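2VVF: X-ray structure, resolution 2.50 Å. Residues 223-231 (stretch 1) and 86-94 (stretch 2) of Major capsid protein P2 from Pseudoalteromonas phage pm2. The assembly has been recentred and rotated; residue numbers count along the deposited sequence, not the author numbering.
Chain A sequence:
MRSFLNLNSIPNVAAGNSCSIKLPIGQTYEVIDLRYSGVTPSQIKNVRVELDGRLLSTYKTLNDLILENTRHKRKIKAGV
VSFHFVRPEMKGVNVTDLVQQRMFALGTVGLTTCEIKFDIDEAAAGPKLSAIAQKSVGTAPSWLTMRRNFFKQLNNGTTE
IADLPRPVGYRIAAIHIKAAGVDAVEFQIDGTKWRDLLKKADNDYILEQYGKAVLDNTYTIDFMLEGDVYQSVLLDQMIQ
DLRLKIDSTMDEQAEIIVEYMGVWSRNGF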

ATOM      1  N   PHE A 223      -2.769  -5.728  17.990  1.00 23.61           N
ATOM      2  CA  PHE A 223      -3.281  -7.072  17.729  1.00 23.20           C
ATOM      3  C   PHE A 223      -3.798  -7.200  16.299  1.00 27.46           C
ATOM      4  O   PHE A 223      -4.326  -8.243  15.915  1.00 27.18           O
ATOM      5  CB  PHE A 223      -4.399  -7.424  18.715  1.00 24.81           C
ATOM      6  CG  PHE A 223      -3.950  -7.504  20.146  1.00 26.07           C
ATOM      7  CD1 PHE A 223      -3.068  -8.491  20.557  1.00 28.94           C
ATOM      8  CD2 PHE A 223      -4.427  -6.607  21.086  1.00 27.94           C
ATOM      9  CE1 PHE A 223      -2.658  -8.568  21.878  1.00 29.71           C
ATOM     10  CE2 PHE A 223      -4.024  -6.681  22.408  1.00 30.59           C
ATOM     11  CZ  PHE A 223      -3.137  -7.662  22.803  1.00 28.60           C
ATOM     12  N   MET A 224      -3.653  -6.134  15.520  1.00 24.21           N
ATOM     13  CA  MET A 224      -4.113  -6.127  14.134  1.00 24.03           C
ATOM     14  C   MET A 224      -3.031  -5.607  13.196  1.00 28.32           C
ATOM     15  O   MET A 224      -3.315  -4.855  12.262  1.00 27.98           O
ATOM     16  CB  MET A 224      -5.373  -5.265  13.994  1.00 26.23           C
ATOM     17  CG  MET A 224      -6.608  -5.854  14.651  1.00 29.75           C
ATOM     18  SD  MET A 224      -8.132  -5.124  14.027  1.00 33.72           S
ATOM     19  CE  MET A 224      -7.705  -3.381  14.047  1.00 30.43           C
ATOM     20  N   LEU A 225      -1.791  -6.012  13.449  1.00 25.13           N
ATOM     21  CA  LEU A 225      -0.654  -5.575  12.644  1.00 24.96           C
ATOM     22  C   LEU A 225      -0.810  -5.866  11.149  1.00 29.40           C
ATOM     23  O   LEU A 225      -0.384  -5.075  10.306  1.00 29.19           O
ATOM     24  CB  LEU A 225       0.647  -6.177  13.184  1.00 24.89           C
ATOM     25  CG  LEU A 225       1.187  -5.544  14.470  1.00 29.37           C
ATOM     26  CD1 LEU A 225       2.224  -6.444  15.128  1.00 29.47           C
ATOM     27  CD2 LEU A 225       1.767  -4.164  14.195  1.00 31.61           C
ATOM     28  N   GLU A 226      -1.428  -6.996  10.826  1.00 26.10           N
ATOM     29  CA  GLU A 226      -1.638  -7.384   9.433  1.00 25.91           C
ATOM     30  C   GLU A 226      -2.867  -6.716   8.824  1.00 29.70           C
ATOM     31  O   GLU A 226      -3.071  -6.764   7.611  1.00 29.46           O
ATOM     32  CB  GLU A 226      -1.788  -8.899   9.319  1.00 27.30           C
ATOM     33  CG  GLU A 226      -0.530  -9.685   9.628  1.00 36.73           C
ATOM     34  CD  GLU A 226      -0.749 -11.176   9.500  1.00 54.46           C
ATOM     35  OE1 GLU A 226      -1.419 -11.757  10.379  1.00 45.26           O
ATOM     36  OE2 GLU A 226      -0.291 -11.760   8.496  1.00 48.97           O
ATOM     37  N   GLY A 227      -3.698  -6.118   9.669  1.00 25.97           N
ATOM     38  CA  GLY A 227      -4.915  -5.465   9.201  1.00 25.46           C
ATOM     39  C   GLY A 227      -6.084  -6.438   9.273  1.00 28.59           C
ATOM     40  O   GLY A 227      -7.212  -6.096   8.929  1.00 28.09           O
ATOM     41  N   ASP A 228      -5.798  -7.656   9.723  1.00 24.90           N
ATOM     42  CA  ASP A 228      -6.818  -8.690   9.855  1.00 24.53           C
ATOM     43  C   ASP A 228      -7.554  -8.542  11.184  1.00 28.47           C
ATOM     44  O   ASP A 228      -6.953  -8.651  12.253  1.00 28.17           O
ATOM     45  CB  ASP A 228      -6.186 -10.079   9.754  1.00 26.15           C
ATOM     46  CG  ASP A 228      -7.215 -11.191   9.796  1.00 34.09           C
ATOM     47  OD1 ASP A 228      -8.422 -10.887   9.683  1.00 34.69           O
ATOM     48  OD2 ASP A 228      -6.819 -12.365   9.945  1.00 38.78           O
ATOM     49  N   VAL A 229      -8.855  -8.278  11.106  1.00 24.91           N
ATOM     50  CA  VAL A 229      -9.677  -8.093  12.296  1.00 24.64           C
ATOM     51  C   VAL A 229      -9.749  -9.350  13.159  1.00 28.35           C
ATOM     52  O   VAL A 229      -9.973  -9.270  14.365  1.00 28.06           O
ATOM     53  CB  VAL A 229     -11.085  -7.578  11.934  1.00 28.48           C
ATOM     54  CG1 VAL A 229     -11.887  -8.662  11.227  1.00 28.22           C
ATOM     55  CG2 VAL A 229     -11.812  -7.095  13.176  1.00 28.32           C
ATOM     56  N   TYR A 230      -9.559 -10.508  12.531  1.00 24.22           N
ATOM     57  CA  TYR A 230      -9.624 -11.790  13.227  1.00 23.69           C
ATOM     58  C   TYR A 230      -8.377 -12.082  14.049  1.00 26.06           C
ATOM     59  O   TYR A 230      -8.283 -13.120  14.705  1.00 25.14           O
ATOM     60  CB  TYR A 230      -9.849 -12.926  12.229  1.00 25.18           C
ATOM     61  CG  TYR A 230     -11.241 -12.970  11.652  1.00 27.50           C
ATOM     62  CD1 TYR A 230     -12.297 -13.510  12.376  1.00 29.63           C
ATOM     63  CD2 TYR A 230     -11.502 -12.478  10.378  1.00 28.37           C
ATOM     64  CE1 TYR A 230     -13.574 -13.557  11.849  1.00 30.74           C
ATOM     65  CE2 TYR A 230     -12.777 -12.520   9.842  1.00 29.31           C
ATOM     66  CZ  TYR A 230     -13.808 -13.062  10.582  1.00 37.74           C
ATOM     67  OH  TYR A 230     -15.078 -13.112  10.053  1.00 39.91           O
ATOM     68  N   GLN A 231      -7.410 -11.174  13.995  1.00 22.19           N
ATOM     69  CA  GLN A 231      -6.169 -11.346  14.738  1.00 21.84           C
ATOM     70  C   GLN A 231      -6.294 -10.648  16.085  1.00 25.49           C
ATOM     71  O   GLN A 231      -5.495 -10.876  16.994  1.00 25.43           O
ATOM     72  CB  GLN A 231      -4.987 -10.766  13.956  1.00 23.08           C
ATOM     73  CG  GLN A 231      -4.420 -11.684  12.882  1.00 33.88           C
ATOM     74  CD  GLN A 231      -4.800 -13.138  13.083  1.00 48.08           C
ATOM     75  OE1 GLN A 231      -4.307 -13.800  13.995  1.00 42.39           O
ATOM     76  NE2 GLN A 231      -5.651 -13.654  12.204  1.00 39.11           N
TER
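Stretch 2 (86-94) VRPEMKGVN

How do the two backbones meet? Neither forms a strand here. After Val 86, stretch 2 makes a type I beta turn from Arg 87 to Met 90 and then runs on extended through Lys 91 and Gly 92. Stretch 1 has its own type I turn, from Met 224 to Gly 227, followed by a 3-10 segment from Val 229 to Gln 231. The nearest CA atoms across the contact are those of Gly 227 and Met 90, 4.4 Å apart. From there both chains advance in the same general direction, so Lys 91 and Val 93 follow Met 90 much as Asp 228 and Tyr 230 follow Gly 227.

What polar contact fastens them? A single hydrogen bond crosses the gap, from Lys 91 N to Gly 227 O, at 2.9 Å and nearly straight at 165°. Two CA-H...O contacts accompany it: Gly 227 CA to Glu 89 O, and Met 90 CA to Gly 227 O, the same oxygen that takes the hydrogen bond, each 3.6 Å.

Why does a glycine suit the place of Gly 227? Its phi of 93° and psi of 0° would jam a CB against the preceding carbonyl oxygen. A CB would also lie 2.5 Å from Glu 89 O and 2.9 Å from Lys 91 CG, both clashes.

Which side chains pack across the contact? The CA-to-CB bond of Met 90 points away, yet its three m rotamers bring the tip back: Met 90 CE lies 3.7 Å from Val 229 CB and 4.0 Å from Met 224 SD. Met 224 CE covers one face of the Arg 87 guanidinium, 3.9 Å from Arg 87 NH2. Farther along, Val 93 CG1 meets the edge of the Tyr 230 ring, 3.3 Å from Tyr 230 CD2, and sits 3.8 Å from Asp 228 OD1, the oxygen that accepts a hydrogen bond from Tyr 230 N at 3.1 Å.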

ATOM      1  N   VAL A  86     -13.908   4.824   9.304  1.00 22.56           N
ATOM      2  CA  VAL A  86     -13.539   3.764   8.380  1.00 22.31           C
ATOM      3  C   VAL A  86     -12.038   3.556   8.571  1.00 26.46           C
ATOM      4  O   VAL A  86     -11.263   4.515   8.534  1.00 26.25           O
ATOM      5  CB  VAL A  86     -13.856   4.163   6.925  1.00 26.06           C
ATOM      6  CG1 VAL A  86     -13.071   3.301   5.947  1.00 25.79           C
ATOM      7  CG2 VAL A  86     -15.351   4.068   6.659  1.00 25.88           C
ATOM      8  N   ARG A  87     -11.632   2.314   8.819  1.00 22.73           N
ATOM      9  CA  ARG A  87     -10.221   2.007   9.034  1.00 22.19           C
ATOM     10  C   ARG A  87      -9.534   1.601   7.731  1.00 25.75           C
ATOM     11  O   ARG A  87      -9.718   0.491   7.235  1.00 25.39           O
ATOM     12  CB  ARG A  87     -10.064   0.933  10.111  1.00 21.58           C
ATOM     13  CG  ARG A  87     -10.718   1.314  11.436  1.00 28.92           C
ATOM     14  CD  ARG A  87     -10.432   0.293  12.522  1.00 34.74           C
ATOM     15  NE  ARG A  87      -9.021   0.278  12.898  1.00 38.86           N
ATOM     16  CZ  ARG A  87      -8.567   0.567  14.114  1.00 48.91           C
ATOM     17  NH1 ARG A  87      -9.412   0.895  15.081  1.00 32.28           N
ATOM     18  NH2 ARG A  87      -7.266   0.525  14.363  1.00 36.68           N
ATOM     19  N   PRO A  88      -8.757   2.528   7.179  1.00 22.23           N
ATOM     20  CA  PRO A  88      -8.067   2.327   5.904  1.00 21.98           C
ATOM     21  C   PRO A  88      -7.034   1.200   5.884  1.00 26.09           C
ATOM     22  O   PRO A  88      -6.666   0.711   4.815  1.00 25.61           O
ATOM     23  CB  PRO A  88      -7.369   3.674   5.667  1.00 23.66           C
ATOM     24  CG  PRO A  88      -8.048   4.649   6.590  1.00 28.03           C
ATOM     25  CD  PRO A  88      -8.459   3.841   7.773  1.00 23.64           C
ATOM     26  N   GLU A  89      -6.557   0.805   7.059  1.00 22.78           N
ATOM     27  CA  GLU A  89      -5.537  -0.235   7.159  1.00 22.51           C
ATOM     28  C   GLU A  89      -6.113  -1.649   7.159  1.00 27.32           C
ATOM     29  O   GLU A  89      -5.371  -2.633   7.098  1.00 26.90           O
ATOM     30  CB  GLU A  89      -4.680  -0.018   8.409  1.00 23.66           C
ATOM     31  CG  GLU A  89      -4.010   1.345   8.475  1.00 31.73           C
ATOM     32  CD  GLU A  89      -4.967   2.451   8.880  1.00 44.89           C
ATOM     33  OE1 GLU A  89      -6.020   2.141   9.478  1.00 32.37           O
ATOM     34  OE2 GLU A  89      -4.662   3.629   8.603  1.00 36.13           O
ATOM     35  N   MET A  90      -7.437  -1.747   7.234  1.00 24.43           N
ATOM     36  CA  MET A  90      -8.105  -3.043   7.262  1.00 24.44           C
ATOM     37  C   MET A  90      -7.872  -3.867   6.001  1.00 29.43           C
ATOM     38  O   MET A  90      -7.861  -3.336   4.890  1.00 28.80           O
ATOM     39  CB  MET A  90      -9.606  -2.871   7.506  1.00 26.62           C
ATOM     40  CG  MET A  90      -9.952  -2.214   8.834  1.00 30.03           C
ATOM     41  SD  MET A  90      -8.987  -2.860  10.213  1.00 33.88           S
ATOM     42  CE  MET A  90      -9.649  -4.510  10.358  1.00 30.56           C
ATOM     43  N   LYS A  91      -7.697  -5.173   6.189  1.00 27.12           N
ATOM     44  CA  LYS A  91      -7.503  -6.111   5.087  1.00 27.30           C
ATOM     45  C   LYS A  91      -8.510  -7.247   5.243  1.00 32.47           C
ATOM     46  O   LYS A  91      -8.703  -7.766   6.341  1.00 32.21           O
ATOM     47  CB  LYS A  91      -6.077  -6.668   5.096  1.00 29.68           C
ATOM     48  CG  LYS A  91      -4.990  -5.611   4.975  1.00 41.83           C
ATOM     49  CD  LYS A  91      -4.694  -5.280   3.523  1.00 50.44           C
ATOM     50  CE  LYS A  91      -4.364  -6.531   2.727  1.00 60.35           C
ATOM     51  NZ  LYS A  91      -4.239  -6.243   1.271  1.00 69.02           N
ATOM     52  N   GLY A  92      -9.167  -7.615   4.148  1.00 29.97           N
ATOM     53  CA  GLY A  92     -10.175  -8.668   4.183  1.00 30.27           C
ATOM     54  C   GLY A  92      -9.568 -10.065   4.125  1.00 35.61           C
ATOM     55  O   GLY A  92      -8.537 -10.284   3.488  1.00 35.19           O
ATOM     56  N   VAL A  93     -10.220 -11.009   4.796  1.00 33.27           N
ATOM     57  CA  VAL A  93      -9.761 -12.393   4.808  1.00 33.64           C
ATOM     58  C   VAL A  93     -10.709 -13.246   3.970  1.00 38.22           C
ATOM     59  O   VAL A  93     -10.272 -14.063   3.156  1.00 37.76           O
ATOM     60  CB  VAL A  93      -9.617 -12.932   6.244  1.00 37.70           C
ATOM     61  CG1 VAL A  93     -10.733 -12.402   7.126  1.00 37.50           C
ATOM     62  CG2 VAL A  93      -9.598 -14.453   6.244  1.00 37.59           C
ATOM     63  N   ASN A  94     -12.007 -13.025   4.158  1.00 35.07           N
ATOM     64  CA  ASN A  94     -13.031 -13.735   3.400  1.00 35.02           C
ATOM     65  C   ASN A  94     -13.920 -12.723   2.684  1.00 38.76           C
ATOM     66  O   ASN A  94     -14.926 -13.077   2.069  1.00 38.64           O
ATOM     67  CB  ASN A  94     -13.857 -14.641   4.312  1.00 36.73           C
ATOM     68  CG  ASN A  94     -13.229 -16.009   4.489  1.00 62.42           C
ATOM     69  OD1 ASN A  94     -12.587 -16.283   5.504  1.00 57.70           O
ATOM     70  ND2 ASN A  94     -13.381 -16.866   3.486  1.00 54.54           N
TER